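Local atomic coordinates of amine Dehydrogenase (Pseudomonas putida, PDB entry 1JMX), a protein that is probably the beta-propeller subunit of a quinohemoprotein amine dehydrogenase, an enzyme that oxidises primary amines and passes the electrons on to heme c. Residues 43-55 and 337-349. Numbering follows the deposited sequence.
Sequences FGPGTAMMAPDNR and GDMSTTTPQVFIR
Met50 meets Phe347 where two neighbouring beta-propeller blades face each other. The C-terminal strand 345-348 completes, beside strand 12-18, a blade built from both ends of the chain; strand 47-50 begins the next blade. Their axes run nearly parallel, 18° apart, and approach to 7.6 Å, too far for strand pairing.

Water bridges the gap instead, backbone to backbone once and backbone to side chain twice. One molecule accepts from Ala48 N at 2.9 Å and donates to Thr343 O at 2.8 Å, also bonding Thr342 OG1, itself paired with Thr17. A second accepts from Thr47 OG1 and donates to Thr341 O, while a third links Pro45 O to Thr341 OG1, itself bonded to Tyr95. The methyls Thr47 CG2 and Thr343 CG2 touch at 3.7 Å.

Further along, a chi1 of 67° sets Phe347 CG between the backbone N and the carbonyl carbon, and the ring stands across the gap. Met50, bent at chi2 and chi3, folds over one face of the Phe347 ring: Met50 CE sits 3.9 Å from the Phe347 centroid, almost on the normal, a CH-pi contact, and SD follows in a Met-aromatic one.

At the partly exposed end, Arg55 CB lies over the centre of the Arg349 guanidinium, whose plane is turned 68° from that of Arg55. Asp73 forms salt bridges with both arginines and Asp71 with Arg55, probably offsetting the like charges; a shared water lies at the edge of each group. Arg349 bends back on itself, NH1 reaching its own C-terminal OXT at 2.8 Å, while CD packs 3.2 Å from Asn54 O.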
ATOM      1  N   PHE B  43     -14.587   3.468 -19.070  1.00 14.54           N
ATOM      2  CA  PHE B  43     -13.244   3.025 -19.456  1.00 14.15           C
ATOM      3  C   PHE B  43     -12.626   2.091 -18.422  1.00 13.60           C
ATOM      4  O   PHE B  43     -12.898   2.204 -17.230  1.00 14.19           O
ATOM      5  CB  PHE B  43     -12.337   4.249 -19.642  1.00 13.71           C
ATOM      6  CG  PHE B  43     -10.956   3.928 -20.174  1.00 13.68           C
ATOM      7  CD1 PHE B  43     -10.714   3.905 -21.545  1.00 12.24           C
ATOM      8  CD2 PHE B  43      -9.895   3.687 -19.302  1.00 11.68           C
ATOM      9  CE1 PHE B  43      -9.442   3.652 -22.043  1.00 11.49           C
ATOM     10  CE2 PHE B  43      -8.623   3.434 -19.789  1.00 12.46           C
ATOM     11  CZ  PHE B  43      -8.395   3.417 -21.168  1.00 12.96           C
ATOM     12  N   GLY B  44     -11.764   1.192 -18.888  1.00 13.86           N
ATOM     13  CA  GLY B  44     -11.101   0.260 -17.997  1.00 12.39           C
ATOM     14  C   GLY B  44     -11.266  -1.183 -18.415  1.00 11.04           C
ATOM     15  O   GLY B  44     -12.358  -1.726 -18.292  1.00 12.03           O
ATOM     16  N   PRO B  45     -10.206  -1.835 -18.922  1.00 10.65           N
ATOM     17  CA  PRO B  45      -8.860  -1.287 -19.124  1.00  8.61           C
ATOM     18  C   PRO B  45      -8.706  -0.520 -20.434  1.00  8.80           C
ATOM     19  O   PRO B  45      -7.752   0.231 -20.616  1.00  9.55           O
ATOM     20  CB  PRO B  45      -7.995  -2.538 -19.127  1.00 10.09           C
ATOM     21  CG  PRO B  45      -8.875  -3.543 -19.795  1.00 10.47           C
ATOM     22  CD  PRO B  45     -10.214  -3.295 -19.141  1.00  9.62           C
ATOM     23  N   GLY B  46      -9.661  -0.705 -21.336  1.00  9.02           N
ATOM     24  CA  GLY B  46      -9.607  -0.043 -22.622  1.00  8.90           C
ATOM     25  C   GLY B  46      -8.697  -0.778 -23.588  1.00  8.02           C
ATOM     26  O   GLY B  46      -8.345  -0.249 -24.627  1.00  9.92           O
ATOM     27  N   THR B  47      -8.329  -2.004 -23.252  1.00  8.01           N
ATOM     28  CA  THR B  47      -7.452  -2.807 -24.090  1.00 10.37           C
ATOM     29  C   THR B  47      -8.137  -3.185 -25.400  1.00 12.60           C
ATOM     30  O   THR B  47      -9.190  -3.830 -25.389  1.00 13.21           O
ATOM     31  CB  THR B  47      -7.018  -4.083 -23.351  1.00  9.32           C
ATOM     32  OG1 THR B  47      -6.335  -3.719 -22.148  1.00 10.65           O
ATOM     33  CG2 THR B  47      -6.090  -4.931 -24.219  1.00 10.34           C
ATOM     34  N   ALA B  48      -7.522  -2.812 -26.522  1.00 12.26           N
ATOM     35  CA  ALA B  48      -8.090  -3.097 -27.838  1.00 14.00           C
ATOM     36  C   ALA B  48      -7.228  -3.945 -28.761  1.00 14.95           C
ATOM     37  O   ALA B  48      -6.000  -3.998 -28.631  1.00 15.72           O
ATOM     38  CB  ALA B  48      -8.461  -1.796 -28.546  1.00 12.82           C
ATOM     39  N   MET B  49      -7.908  -4.630 -29.678  1.00 16.54           N
ATOM     40  CA  MET B  49      -7.284  -5.464 -30.701  1.00 16.93           C
ATOM     41  C   MET B  49      -8.124  -5.362 -31.967  1.00 15.81           C
ATOM     42  O   MET B  49      -9.352  -5.376 -31.908  1.00 15.60           O
ATOM     43  CB  MET B  49      -7.200  -6.929 -30.275  1.00 18.21           C
ATOM     44  CG  MET B  49      -6.112  -7.229 -29.263  1.00 20.91           C
ATOM     45  SD  MET B  49      -5.765  -8.991 -29.154  1.00 25.75           S
ATOM     46  CE  MET B  49      -6.860  -9.486 -27.879  1.00 22.73           C
ATOM     47  N   MET B  50      -7.451  -5.222 -33.103  1.00 15.72           N
ATOM     48  CA  MET B  50      -8.108  -5.121 -34.400  1.00 15.82           C
ATOM     49  C   MET B  50      -8.574  -6.472 -34.918  1.00 15.79           C
ATOM     50  O   MET B  50      -7.860  -7.470 -34.802  1.00 16.20           O
ATOM     51  CB  MET B  50      -7.159  -4.489 -35.417  1.00 14.92           C
ATOM     52  CG  MET B  50      -6.920  -3.017 -35.192  1.00 15.14           C
ATOM     53  SD  MET B  50      -8.478  -2.130 -35.132  1.00 17.25           S
ATOM     54  CE  MET B  50      -8.997  -2.244 -36.842  1.00 15.91           C
ATOM     55  N   ALA B  51      -9.778  -6.503 -35.480  1.00 16.26           N
ATOM     56  CA  ALA B  51     -10.332  -7.737 -36.042  1.00 16.66           C
ATOM     57  C   ALA B  51      -9.691  -7.940 -37.410  1.00 16.10           C
ATOM     58  O   ALA B  51      -9.167  -6.993 -37.993  1.00 15.08           O
ATOM     59  CB  ALA B  51     -11.845  -7.631 -36.181  1.00 16.49           C
ATOM     60  N   PRO B  52      -9.731  -9.176 -37.943  1.00 16.11           N
ATOM     61  CA  PRO B  52      -9.146  -9.491 -39.251  1.00 16.85           C
ATOM     62  C   PRO B  52      -9.666  -8.625 -40.417  1.00 18.21           C
ATOM     63  O   PRO B  52      -9.100  -8.647 -41.508  1.00 20.82           O
ATOM     64  CB  PRO B  52      -9.519 -10.964 -39.440  1.00 15.86           C
ATOM     65  CG  PRO B  52      -9.571 -11.481 -38.049  1.00 15.17           C
ATOM     66  CD  PRO B  52     -10.308 -10.390 -37.335  1.00 15.64           C
ATOM     67  N   ASP B  53     -10.742  -7.876 -40.191  1.00 18.14           N
ATOM     68  CA  ASP B  53     -11.304  -7.026 -41.225  1.00 18.51           C
ATOM     69  C   ASP B  53     -10.597  -5.671 -41.349  1.00 19.53           C
ATOM     70  O   ASP B  53     -10.929  -4.876 -42.229  1.00 20.20           O
ATOM     71  CB  ASP B  53     -12.817  -6.834 -41.010  1.00 18.42           C
ATOM     72  CG  ASP B  53     -13.158  -6.115 -39.700  1.00 19.92           C
ATOM     73  OD1 ASP B  53     -14.363  -5.927 -39.429  1.00 20.09           O
ATOM     74  OD2 ASP B  53     -12.241  -5.734 -38.940  1.00 21.70           O
ATOM     75  N   ASN B  54      -9.630  -5.421 -40.465  1.00 19.95           N
ATOM     76  CA  ASN B  54      -8.866  -4.166 -40.442  1.00 19.50           C
ATOM     77  C   ASN B  54      -9.801  -2.986 -40.349  1.00 19.26           C
ATOM     78  O   ASN B  54      -9.450  -1.879 -40.753  1.00 20.62           O
ATOM     79  CB  ASN B  54      -8.031  -4.009 -41.709  1.00 20.22           C
ATOM     80  CG  ASN B  54      -7.068  -5.135 -41.907  1.00 21.32           C
ATOM     81  OD1 ASN B  54      -6.402  -5.573 -40.972  1.00 23.14           O
ATOM     82  ND2 ASN B  54      -6.981  -5.618 -43.134  1.00 22.93           N
ATOM     83  N   ARG B  55     -10.961  -3.216 -39.749  1.00 19.90           N
ATOM     84  CA  ARG B  55     -11.985  -2.195 -39.646  1.00 20.46           C
ATOM     85  C   ARG B  55     -12.694  -2.169 -38.291  1.00 20.05           C
ATOM     86  O   ARG B  55     -13.150  -1.115 -37.854  1.00 20.62           O
ATOM     87  CB  ARG B  55     -13.001  -2.426 -40.771  1.00 23.38           C
ATOM     88  CG  ARG B  55     -14.159  -1.494 -40.782  1.00 26.50           C
ATOM     89  CD  ARG B  55     -15.137  -1.836 -41.885  1.00 29.74           C
ATOM     90  NE  ARG B  55     -16.283  -0.934 -41.801  1.00 34.26           N
ATOM     91  CZ  ARG B  55     -16.794  -0.243 -42.819  1.00 37.06           C
ATOM     92  NH1 ARG B  55     -16.273  -0.353 -44.042  1.00 38.77           N
ATOM     93  NH2 ARG B  55     -17.784   0.625 -42.589  1.00 37.44           N
ATOM     94  N   GLY B 337      -7.341  12.408 -21.428  1.00 13.87           N
ATOM     95  CA  GLY B 337      -6.358  12.143 -20.396  1.00 13.71           C
ATOM     96  C   GLY B 337      -5.465  10.922 -20.547  1.00 13.69           C
ATOM     97  O   GLY B 337      -5.033  10.568 -21.642  1.00 15.78           O
ATOM     98  N   ASP B 338      -5.191  10.283 -19.419  1.00 11.77           N
ATOM     99  CA  ASP B 338      -4.323   9.118 -19.357  1.00 10.62           C
ATOM    100  C   ASP B 338      -4.694   7.896 -20.191  1.00 11.78           C
ATOM    101  O   ASP B 338      -5.851   7.484 -20.226  1.00 13.53           O
ATOM    102  CB  ASP B 338      -4.173   8.684 -17.901  1.00 10.53           C
ATOM    103  CG  ASP B 338      -3.439   9.708 -17.052  1.00 11.37           C
ATOM    104  OD1 ASP B 338      -3.434  10.912 -17.372  1.00  9.30           O
ATOM    105  OD2 ASP B 338      -2.863   9.285 -16.044  1.00 13.56           O
ATOM    106  N   MET B 339      -3.682   7.305 -20.828  1.00 11.30           N
ATOM    107  CA  MET B 339      -3.836   6.096 -21.628  1.00  9.08           C
ATOM    108  C   MET B 339      -3.859   4.893 -20.691  1.00  9.45           C
ATOM    109  O   MET B 339      -4.358   3.826 -21.043  1.00 10.08           O
ATOM    110  CB  MET B 339      -2.665   5.937 -22.604  1.00  8.54           C
ATOM    111  CG  MET B 339      -2.774   6.764 -23.868  1.00  9.83           C
ATOM    112  SD  MET B 339      -1.495   6.356 -25.065  1.00 11.40           S
ATOM    113  CE  MET B 339      -0.266   7.619 -24.717  1.00 13.05           C
ATOM    114  N   SER B 340      -3.290   5.069 -19.502  1.00  9.51           N
ATOM    115  CA  SER B 340      -3.221   4.011 -18.507  1.00  9.68           C
ATOM    116  C   SER B 340      -2.611   2.719 -19.081  1.00 10.50           C
ATOM    117  O   SER B 340      -1.565   2.776 -19.730  1.00 11.98           O
ATOM    118  CB  SER B 340      -4.592   3.772 -17.889  1.00  7.82           C
ATOM    119  OG  SER B 340      -4.460   2.982 -16.732  1.00  9.29           O
ATOM    120  N   THR B 341      -3.274   1.575 -18.898  1.00 11.86           N
ATOM    121  CA  THR B 341      -2.739   0.294 -19.390  1.00 11.69           C
ATOM    122  C   THR B 341      -3.084  -0.081 -20.829  1.00 12.18           C
ATOM    123  O   THR B 341      -2.934  -1.233 -21.212  1.00 12.56           O
ATOM    124  CB  THR B 341      -3.134  -0.891 -18.478  1.00 12.13           C
ATOM    125  OG1 THR B 341      -4.555  -1.065 -18.503  1.00 12.72           O
ATOM    126  CG2 THR B 341      -2.664  -0.651 -17.045  1.00 11.87           C
ATOM    127  N   THR B 342      -3.527   0.893 -21.621  1.00 12.70           N
ATOM    128  CA  THR B 342      -3.887   0.665 -23.022  1.00 13.44           C
ATOM    129  C   THR B 342      -2.704   0.166 -23.858  1.00 13.24           C
ATOM    130  O   THR B 342      -1.550   0.474 -23.559  1.00 14.69           O
ATOM    131  CB  THR B 342      -4.416   1.969 -23.669  1.00 13.68           C
ATOM    132  OG1 THR B 342      -5.057   1.665 -24.909  1.00 15.13           O
ATOM    133  CG2 THR B 342      -3.276   2.931 -23.952  1.00 14.31           C
ATOM    134  N   THR B 343      -2.994  -0.607 -24.901  1.00 13.52           N
ATOM    135  CA  THR B 343      -1.946  -1.105 -25.792  1.00 14.32           C
ATOM    136  C   THR B 343      -2.128  -0.610 -27.234  1.00 14.12           C
ATOM    137  O   THR B 343      -3.142  -0.884 -27.878  1.00 14.42           O
ATOM    138  CB  THR B 343      -1.755  -2.676 -25.704  1.00 13.35           C
ATOM    139  OG1 THR B 343      -1.102  -3.166 -26.879  1.00 16.55           O
ATOM    140  CG2 THR B 343      -3.036  -3.386 -25.530  1.00 15.51           C
ATOM    141  N   PRO B 344      -1.189   0.231 -27.711  1.00 13.81           N
ATOM    142  CA  PRO B 344      -1.187   0.801 -29.059  1.00 14.31           C
ATOM    143  C   PRO B 344      -1.141  -0.312 -30.101  1.00 13.73           C
ATOM    144  O   PRO B 344      -0.226  -1.125 -30.104  1.00 13.08           O
ATOM    145  CB  PRO B 344       0.096   1.627 -29.071  1.00 15.24           C
ATOM    146  CG  PRO B 344       0.211   2.069 -27.649  1.00 15.95           C
ATOM    147  CD  PRO B 344      -0.086   0.798 -26.917  1.00 15.38           C
ATOM    148  N   GLN B 345      -2.120  -0.313 -30.995  1.00 14.98           N
ATOM    149  CA  GLN B 345      -2.253  -1.337 -32.031  1.00 16.12           C
ATOM    150  C   GLN B 345      -2.103  -0.766 -33.454  1.00 16.34           C
ATOM    151  O   GLN B 345      -2.865   0.113 -33.862  1.00 16.61           O
ATOM    152  CB  GLN B 345      -3.623  -1.995 -31.858  1.00 17.02           C
ATOM    153  CG  GLN B 345      -3.628  -3.493 -31.688  1.00 18.71           C
ATOM    154  CD  GLN B 345      -2.747  -3.996 -30.570  1.00 15.79           C
ATOM    155  OE1 GLN B 345      -3.222  -4.328 -29.486  1.00 18.12           O
ATOM    156  NE2 GLN B 345      -1.469  -4.144 -30.860  1.00 15.15           N
ATOM    157  N   VAL B 346      -1.128  -1.285 -34.202  1.00 16.92           N
ATOM    158  CA  VAL B 346      -0.842  -0.831 -35.568  1.00 17.89           C
ATOM    159  C   VAL B 346      -1.392  -1.792 -36.647  1.00 18.00           C
ATOM    160  O   VAL B 346      -1.248  -3.014 -36.538  1.00 18.37           O
ATOM    161  CB  VAL B 346       0.698  -0.619 -35.764  1.00 17.77           C
ATOM    162  CG1 VAL B 346       1.002  -0.056 -37.144  1.00 19.44           C
ATOM    163  CG2 VAL B 346       1.237   0.318 -34.706  1.00 17.86           C
ATOM    164  N   PHE B 347      -2.007  -1.227 -37.688  1.00 17.90           N
ATOM    165  CA  PHE B 347      -2.587  -2.020 -38.779  1.00 17.21           C
ATOM    166  C   PHE B 347      -2.676  -1.232 -40.082  1.00 17.01           C
ATOM    167  O   PHE B 347      -2.640  -0.005 -40.071  1.00 16.35           O
ATOM    168  CB  PHE B 347      -4.002  -2.497 -38.402  1.00 15.37           C
ATOM    169  CG  PHE B 347      -5.012  -1.381 -38.280  1.00 13.15           C
ATOM    170  CD1 PHE B 347      -5.849  -1.062 -39.347  1.00 13.57           C
ATOM    171  CD2 PHE B 347      -5.107  -0.629 -37.111  1.00 12.74           C
ATOM    172  CE1 PHE B 347      -6.758  -0.007 -39.250  1.00 12.75           C
ATOM    173  CE2 PHE B 347      -6.010   0.424 -37.006  1.00 11.04           C
ATOM    174  CZ  PHE B 347      -6.834   0.736 -38.076  1.00 10.79           C
ATOM    175  N   ILE B 348      -2.785  -1.953 -41.198  1.00 18.76           N
ATOM    176  CA  ILE B 348      -2.934  -1.345 -42.524  1.00 19.79           C
ATOM    177  C   ILE B 348      -4.422  -1.502 -42.877  1.00 21.65           C
ATOM    178  O   ILE B 348      -4.943  -2.625 -42.914  1.00 21.72           O
ATOM    179  CB  ILE B 348      -2.103  -2.077 -43.619  1.00 19.31           C
ATOM    180  CG1 ILE B 348      -0.630  -2.202 -43.214  1.00 19.14           C
ATOM    181  CG2 ILE B 348      -2.232  -1.345 -44.948  1.00 16.86           C
ATOM    182  CD1 ILE B 348       0.125  -0.918 -43.225  1.00 19.96           C
ATOM    183  N   ARG B 349      -5.095  -0.374 -43.102  1.00 21.80           N
ATOM    184  CA  ARG B 349      -6.519  -0.347 -43.430  1.00 21.97           C
ATOM    185  C   ARG B 349      -6.870  -1.069 -44.733  1.00 24.08           C
ATOM    186  O   ARG B 349      -6.036  -1.084 -45.671  1.00 24.05           O
ATOM    187  CB  ARG B 349      -7.005   1.101 -43.489  1.00 22.13           C
ATOM    188  CG  ARG B 349      -8.463   1.259 -43.841  1.00 21.73           C
ATOM    189  CD  ARG B 349      -9.335   0.578 -42.809  1.00 23.90           C
ATOM    190  NE  ARG B 349     -10.741   0.672 -43.168  1.00 24.83           N
ATOM    191  CZ  ARG B 349     -11.383  -0.223 -43.909  1.00 26.51           C
ATOM    192  NH1 ARG B 349     -10.749  -1.295 -44.371  1.00 25.07           N
ATOM    193  NH2 ARG B 349     -12.664  -0.035 -44.195  1.00 27.44           N
ATOM    194  OXT ARG B 349      -7.987  -1.624 -44.793  1.00 25.22           O
TER
HETATM  195  O   HOH W   1      -6.308   0.882 -18.419  1.00  8.32           O
HETATM  196  O   HOH W   2      -3.553  -3.483 -22.236  1.00 14.22           O
HETATM  197  O   HOH W   3      -5.553  -0.670 -26.468  1.00  8.89           O
HETATM  198  O   HOH W   4     -14.691  -1.800 -46.061  1.00 36.62           O